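Macrolide export ATP-binding/permease protein MacB (Actinobacillus actinomycetemcomitans, PDB 3FTJ) probably exports macrolides across the inner membrane as the ATP-driven transporter of the tripartite MacAB-TdeA efflux system, conferring macrolide resistance. Local coordinates at residues 40-43 and 44-48; 188-191 and 192-196. One frame throughout, in Å; residues are numbered along the deposited sequence.

Contact 1: 40-43 and 44-48; sequences ANTL and SKQSY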
ATOM      1  N   ALA A  40      12.434   3.493   0.963  1.00 18.28           N
ATOM      2  CA  ALA A  40      11.652   3.680  -0.256  1.00 21.01           C
ATOM      3  C   ALA A  40      12.286   4.708  -1.195  1.00 23.91           C
ATOM      4  O   ALA A  40      12.248   4.550  -2.414  1.00 23.82           O
ATOM      5  CB  ALA A  40      10.211   4.082   0.077  1.00 19.79           C
ATOM      6  N   ASN A  41      12.867   5.756  -0.627  1.00 25.36           N
ATOM      7  CA  ASN A  41      13.527   6.770  -1.436  1.00 26.37           C
ATOM      8  C   ASN A  41      14.718   6.177  -2.187  1.00 27.77           C
ATOM      9  O   ASN A  41      14.879   6.386  -3.385  1.00 30.88           O
ATOM     10  CB  ASN A  41      13.973   7.939  -0.558  1.00 29.72           C
ATOM     11  CG  ASN A  41      14.506   9.110  -1.368  1.00 37.57           C
ATOM     12  OD1 ASN A  41      15.670   9.490  -1.234  1.00 40.88           O
ATOM     13  ND2 ASN A  41      13.662   9.674  -2.226  1.00 32.45           N
ATOM     14  N   THR A  42      15.552   5.424  -1.482  1.00 27.48           N
ATOM     15  CA  THR A  42      16.705   4.791  -2.110  1.00 24.00           C
ATOM     16  C   THR A  42      16.299   3.803  -3.199  1.00 26.23           C
ATOM     17  O   THR A  42      16.925   3.737  -4.263  1.00 23.80           O
ATOM     18  CB  THR A  42      17.569   4.102  -1.068  1.00 27.35           C
ATOM     19  OG1 THR A  42      18.026   5.087  -0.137  1.00 28.51           O
ATOM     20  CG2 THR A  42      18.774   3.428  -1.727  1.00 27.87           C
ATOM     21  N   LEU A  43      15.238   3.046  -2.949  1.00 22.15           N
ATOM     22  CA  LEU A  43      14.728   2.113  -3.948  1.00 25.19           C
ATOM     23  C   LEU A  43      14.249   2.849  -5.197  1.00 25.11           C
ATOM     24  O   LEU A  43      14.477   2.401  -6.317  1.00 26.63           O
ATOM     25  CB  LEU A  43      13.601   1.255  -3.367  1.00 21.42           C
ATOM     26  CG  LEU A  43      14.014   0.238  -2.296  1.00 23.38           C
ATOM     27  CD1 LEU A  43      12.797  -0.288  -1.528  1.00 24.75           C
ATOM     28  CD2 LEU A  43      14.778  -0.914  -2.923  1.00 24.20           C
ATOM     29  N   SER A  44      13.596   3.987  -5.004  1.00 24.23           N
ATOM     30  CA  SER A  44      13.051   4.743  -6.132  1.00 26.83           C
ATOM     31  C   SER A  44      14.148   5.180  -7.090  1.00 29.07           C
ATOM     32  O   SER A  44      13.872   5.545  -8.234  1.00 29.05           O
ATOM     33  CB  SER A  44      12.295   5.976  -5.649  1.00 26.27           C
ATOM     34  OG  SER A  44      13.180   6.882  -5.015  1.00 25.41           O
ATOM     35  N   LYS A  45      15.391   5.139  -6.617  1.00 27.81           N
ATOM     36  CA  LYS A  45      16.521   5.607  -7.407  1.00 31.36           C
ATOM     37  C   LYS A  45      17.254   4.511  -8.180  1.00 32.97           C
ATOM     38  O   LYS A  45      18.077   4.810  -9.043  1.00 40.66           O
ATOM     39  CB  LYS A  45      17.491   6.400  -6.529  1.00 31.16           C
ATOM     40  CG  LYS A  45      16.944   7.767  -6.157  1.00 30.19           C
ATOM     41  CD  LYS A  45      17.740   8.439  -5.067  1.00 35.83           C
ATOM     42  CE  LYS A  45      17.193   9.845  -4.820  1.00 45.75           C
ATOM     43  NZ  LYS A  45      17.779  10.499  -3.612  1.00 50.65           N
ATOM     44  N   GLN A  46      16.964   3.249  -7.875  1.00 29.51           N
ATOM     45  CA  GLN A  46      17.581   2.147  -8.605  1.00 29.00           C
ATOM     46  C   GLN A  46      17.091   2.178 -10.043  1.00 30.94           C
ATOM     47  O   GLN A  46      15.934   2.500 -10.309  1.00 26.76           O
ATOM     48  CB  GLN A  46      17.261   0.796  -7.958  1.00 27.67           C
ATOM     49  CG  GLN A  46      17.681   0.706  -6.507  1.00 30.20           C
ATOM     50  CD  GLN A  46      19.000   1.410  -6.243  1.00 31.42           C
ATOM     51  OE1 GLN A  46      19.068   2.352  -5.451  1.00 31.59           O
ATOM     52  NE2 GLN A  46      20.054   0.961  -6.912  1.00 31.98           N
ATOM     53  N   SER A  47      17.973   1.835 -10.972  1.00 33.02           N
ATOM     54  CA  SER A  47      17.664   1.978 -12.389  1.00 32.24           C
ATOM     55  C   SER A  47      16.655   0.938 -12.833  1.00 29.26           C
ATOM     56  O   SER A  47      15.925   1.143 -13.800  1.00 28.63           O
ATOM     57  CB  SER A  47      18.942   1.872 -13.226  1.00 37.84           C
ATOM     58  OG  SER A  47      19.637   0.667 -12.937  1.00 36.99           O
ATOM     59  N   TYR A  48      16.617  -0.183 -12.124  1.00 29.80           N
ATOM     60  CA  TYR A  48      15.707  -1.267 -12.479  1.00 36.24           C
ATOM     61  C   TYR A  48      14.329  -1.115 -11.839  1.00 31.07           C
ATOM     62  O   TYR A  48      13.480  -1.992 -11.971  1.00 32.00           O
ATOM     63  CB  TYR A  48      16.312  -2.620 -12.094  1.00 33.77           C
ATOM     64  CG  TYR A  48      16.747  -2.713 -10.649  1.00 29.39           C
ATOM     65  CD1 TYR A  48      18.004  -2.284 -10.253  1.00 30.79           C
ATOM     66  CD2 TYR A  48      15.904  -3.238  -9.684  1.00 26.49           C
ATOM     67  CE1 TYR A  48      18.409  -2.369  -8.932  1.00 32.99           C
ATOM     68  CE2 TYR A  48      16.295  -3.328  -8.363  1.00 27.40           C
ATOM     69  CZ  TYR A  48      17.545  -2.889  -7.990  1.00 31.49           C
ATOM     70  OH  TYR A  48      17.935  -2.980  -6.674  1.00 30.87           O
TER
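Ser44 N donates to Ala40 O over 3.0 Å, an i to i+4 bond in the last turn of helix 37-44 in the periplasmic core domain of MacB. Beyond it the spacing shortens to i to i+3. Lys45 N reaches Thr42 O at 3.1 Å and Gln46 N reaches Leu43 O, also at 3.1 Å. These two overlapping i to i+3 turns come at the end of the helix, before the loop leads into strand 49-64. In both, the donor stands well above the plane of the carbonyl it meets.

The side chains turn back along the same turns. Ser44 OG is held between its own N and carbonyl carbon (chi1 65°) and faces Asn41 O, but the modelled separation is too short to be trusted in detail. Lys45 runs extended past that same carbonyl, with CG 3.7 Å from Asn41 O. Its NZ ends at Asn41 OD1, 3.3 Å away, in a weak hydrogen bond between two exposed side chains that cross obliquely. Asn41 can meet it because CG lies opposite the backbone N (chi1 -173°), beside the carbonyl carbon. Thr42 and Gln46 lie side by side and point the same way, and Thr42 OG1 bonds to Ser38 O one turn earlier.

Leu43 faces inward, onto Ile49 and Val52 of strand 49-64. Ala40 and Ser44 also touch Val52. Past the turns, CB and CG of Gln46 lie against Leu43 O, each 3.6 Å away, and the chain bends beyond CG; its CB sits 3.5 Å above one face of the Tyr48 ring, offset toward the rim.

Contact 2: 188-191 and 192-196; sequences VAEK and SLTEL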
ATOM      1  N   VAL A 188      16.613 -11.468 -10.980  1.00 30.12           N
ATOM      2  CA  VAL A 188      17.773 -10.617 -10.728  1.00 29.28           C
ATOM      3  C   VAL A 188      17.354  -9.379  -9.939  1.00 27.24           C
ATOM      4  O   VAL A 188      18.055  -8.946  -9.028  1.00 25.60           O
ATOM      5  CB  VAL A 188      18.448 -10.168 -12.041  1.00 32.54           C
ATOM      6  CG1 VAL A 188      19.477  -9.086 -11.762  1.00 31.81           C
ATOM      7  CG2 VAL A 188      19.081 -11.362 -12.760  1.00 31.50           C
ATOM      8  N   ALA A 189      16.199  -8.822 -10.290  1.00 25.97           N
ATOM      9  CA  ALA A 189      15.678  -7.644  -9.604  1.00 25.71           C
ATOM     10  C   ALA A 189      15.402  -7.941  -8.133  1.00 26.44           C
ATOM     11  O   ALA A 189      15.727  -7.135  -7.256  1.00 26.57           O
ATOM     12  CB  ALA A 189      14.424  -7.142 -10.289  1.00 28.60           C
ATOM     13  N   GLU A 190      14.808  -9.098  -7.859  1.00 25.59           N
ATOM     14  CA  GLU A 190      14.556  -9.485  -6.476  1.00 27.47           C
ATOM     15  C   GLU A 190      15.870  -9.524  -5.715  1.00 25.07           C
ATOM     16  O   GLU A 190      15.968  -8.990  -4.613  1.00 26.32           O
ATOM     17  CB  GLU A 190      13.848 -10.841  -6.384  1.00 25.63           C
ATOM     18  CG  GLU A 190      13.729 -11.359  -4.957  1.00 32.09           C
ATOM     19  CD  GLU A 190      12.759 -12.524  -4.824  1.00 36.87           C
ATOM     20  OE1 GLU A 190      11.924 -12.715  -5.737  1.00 35.79           O
ATOM     21  OE2 GLU A 190      12.837 -13.245  -3.804  1.00 35.24           O
ATOM     22  N   LYS A 191      16.885 -10.139  -6.316  1.00 22.34           N
ATOM     23  CA  LYS A 191      18.176 -10.300  -5.657  1.00 23.37           C
ATOM     24  C   LYS A 191      18.847  -8.967  -5.346  1.00 24.74           C
ATOM     25  O   LYS A 191      19.368  -8.780  -4.250  1.00 25.88           O
ATOM     26  CB  LYS A 191      19.119 -11.163  -6.501  1.00 31.18           C
ATOM     27  CG  LYS A 191      18.742 -12.636  -6.539  1.00 37.11           C
ATOM     28  CD  LYS A 191      19.719 -13.437  -7.393  1.00 42.64           C
ATOM     29  CE  LYS A 191      21.147 -13.346  -6.850  1.00 52.92           C
ATOM     30  NZ  LYS A 191      22.140 -14.042  -7.737  1.00 55.52           N
ATOM     31  N   SER A 192      18.864  -8.059  -6.317  1.00 22.39           N
ATOM     32  CA  SER A 192      19.461  -6.739  -6.105  1.00 26.88           C
ATOM     33  C   SER A 192      18.716  -6.004  -4.994  1.00 26.75           C
ATOM     34  O   SER A 192      19.317  -5.381  -4.120  1.00 26.66           O
ATOM     35  CB  SER A 192      19.388  -5.905  -7.385  1.00 29.20           C
ATOM     36  OG  SER A 192      19.841  -6.634  -8.511  1.00 33.12           O
ATOM     37  N   LEU A 193      17.394  -6.087  -5.051  1.00 22.53           N
ATOM     38  CA  LEU A 193      16.520  -5.425  -4.104  1.00 25.41           C
ATOM     39  C   LEU A 193      16.769  -5.964  -2.696  1.00 25.41           C
ATOM     40  O   LEU A 193      16.872  -5.204  -1.736  1.00 23.21           O
ATOM     41  CB  LEU A 193      15.076  -5.665  -4.536  1.00 27.94           C
ATOM     42  CG  LEU A 193      13.984  -4.730  -4.052  1.00 34.55           C
ATOM     43  CD1 LEU A 193      12.705  -5.025  -4.822  1.00 36.17           C
ATOM     44  CD2 LEU A 193      13.782  -4.921  -2.568  1.00 31.09           C
ATOM     45  N   THR A 194      16.873  -7.287  -2.588  1.00 24.58           N
ATOM     46  CA  THR A 194      17.174  -7.945  -1.320  1.00 20.93           C
ATOM     47  C   THR A 194      18.530  -7.526  -0.781  1.00 24.53           C
ATOM     48  O   THR A 194      18.673  -7.210   0.395  1.00 23.29           O
ATOM     49  CB  THR A 194      17.181  -9.463  -1.464  1.00 21.54           C
ATOM     50  OG1 THR A 194      15.874  -9.911  -1.842  1.00 28.11           O
ATOM     51  CG2 THR A 194      17.585 -10.122  -0.148  1.00 24.94           C
ATOM     52  N   GLU A 195      19.540  -7.525  -1.638  1.00 24.30           N
ATOM     53  CA  GLU A 195      20.866  -7.142  -1.178  1.00 27.15           C
ATOM     54  C   GLU A 195      20.925  -5.686  -0.723  1.00 23.31           C
ATOM     55  O   GLU A 195      21.544  -5.383   0.290  1.00 23.45           O
ATOM     56  CB  GLU A 195      21.930  -7.460  -2.231  1.00 28.23           C
ATOM     57  CG  GLU A 195      22.268  -8.938  -2.262  1.00 30.60           C
ATOM     58  CD  GLU A 195      22.405  -9.524  -0.856  1.00 39.59           C
ATOM     59  OE1 GLU A 195      23.178  -8.962  -0.047  1.00 42.89           O
ATOM     60  OE2 GLU A 195      21.736 -10.543  -0.554  1.00 37.20           O
ATOM     61  N   LEU A 196      20.259  -4.795  -1.456  1.00 21.85           N
ATOM     62  CA  LEU A 196      20.250  -3.382  -1.091  1.00 23.74           C
ATOM     63  C   LEU A 196      19.597  -3.167   0.279  1.00 25.83           C
ATOM     64  O   LEU A 196      20.163  -2.494   1.148  1.00 22.48           O
ATOM     65  CB  LEU A 196      19.550  -2.543  -2.161  1.00 25.85           C
ATOM     66  CG  LEU A 196      19.385  -1.036  -1.912  1.00 23.22           C
ATOM     67  CD1 LEU A 196      20.723  -0.346  -1.678  1.00 22.24           C
ATOM     68  CD2 LEU A 196      18.653  -0.390  -3.085  1.00 24.50           C
TER
HETATM   69  O   HOH W   1      14.428 -12.231  -0.893  1.00 37.65           O
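Ser192 (chi1 -48°) and Thr194 (chi1 -63°) both swing their hydroxyls beside the backbone N and opposite the carbonyl carbon, onto Val188 O and Glu190 O, a setting from which a helical Ser or Thr can bond back to the carbonyl four residues earlier. Ser192 OG donates to Val188 O at 3.0 Å, and Thr194 OG1 to Glu190 O at 2.9 Å. Each carbonyl is thus gripped twice, since Ser192 N and Thr194 N bring the regular alpha-helical bonds to the same oxygens. The hydroxyls approach from above the carbonyl planes. Leu193 N to Ala189 O and Glu195 N to Lys191 O continue the ladder.

Glu190 runs out extended alongside Thr194, its CG 4.0 Å from Thr194 OG1. A water donates to Thr194 OG1 at 2.9 Å and, weakly, to Glu190 OE2 at 3.5 Å, bridging the two polar ends, while Glu190 OE1 takes a firmer bond from Asn210 ND2.

The helix, residues 186-201, lies against the sheet through its buried side. Leu193 packs on Ile208 of strand 206-209, Ile18 of strand 15-20 and Leu43 of helix 37-44, while Thr194 touches Phe206 and Ile208.

Both contacts are short-range and partly buried, with centres about 11 Å apart, and their two helices meet directly. Contact 1 is a helix end leading into strand 49-64; contact 2 lies in the first two thirds of helix 186-201, where hydroxyls reinforce the regular backbone bonds of a helix interior. Each has one inward apolar side, Ala40 and Leu43 in one, Ala189 and Leu193 in the other, and an outer side that is mostly polar, though Val188 is also exposed in contact 2. The seam between them is mainly nonpolar: Leu43 CD2 lies 3.9 Å from Leu196 CD2, and Tyr48 OH packs 3.3 Å from Ser192 CB, so the loop after helix 37-44 also reaches helix 186-201.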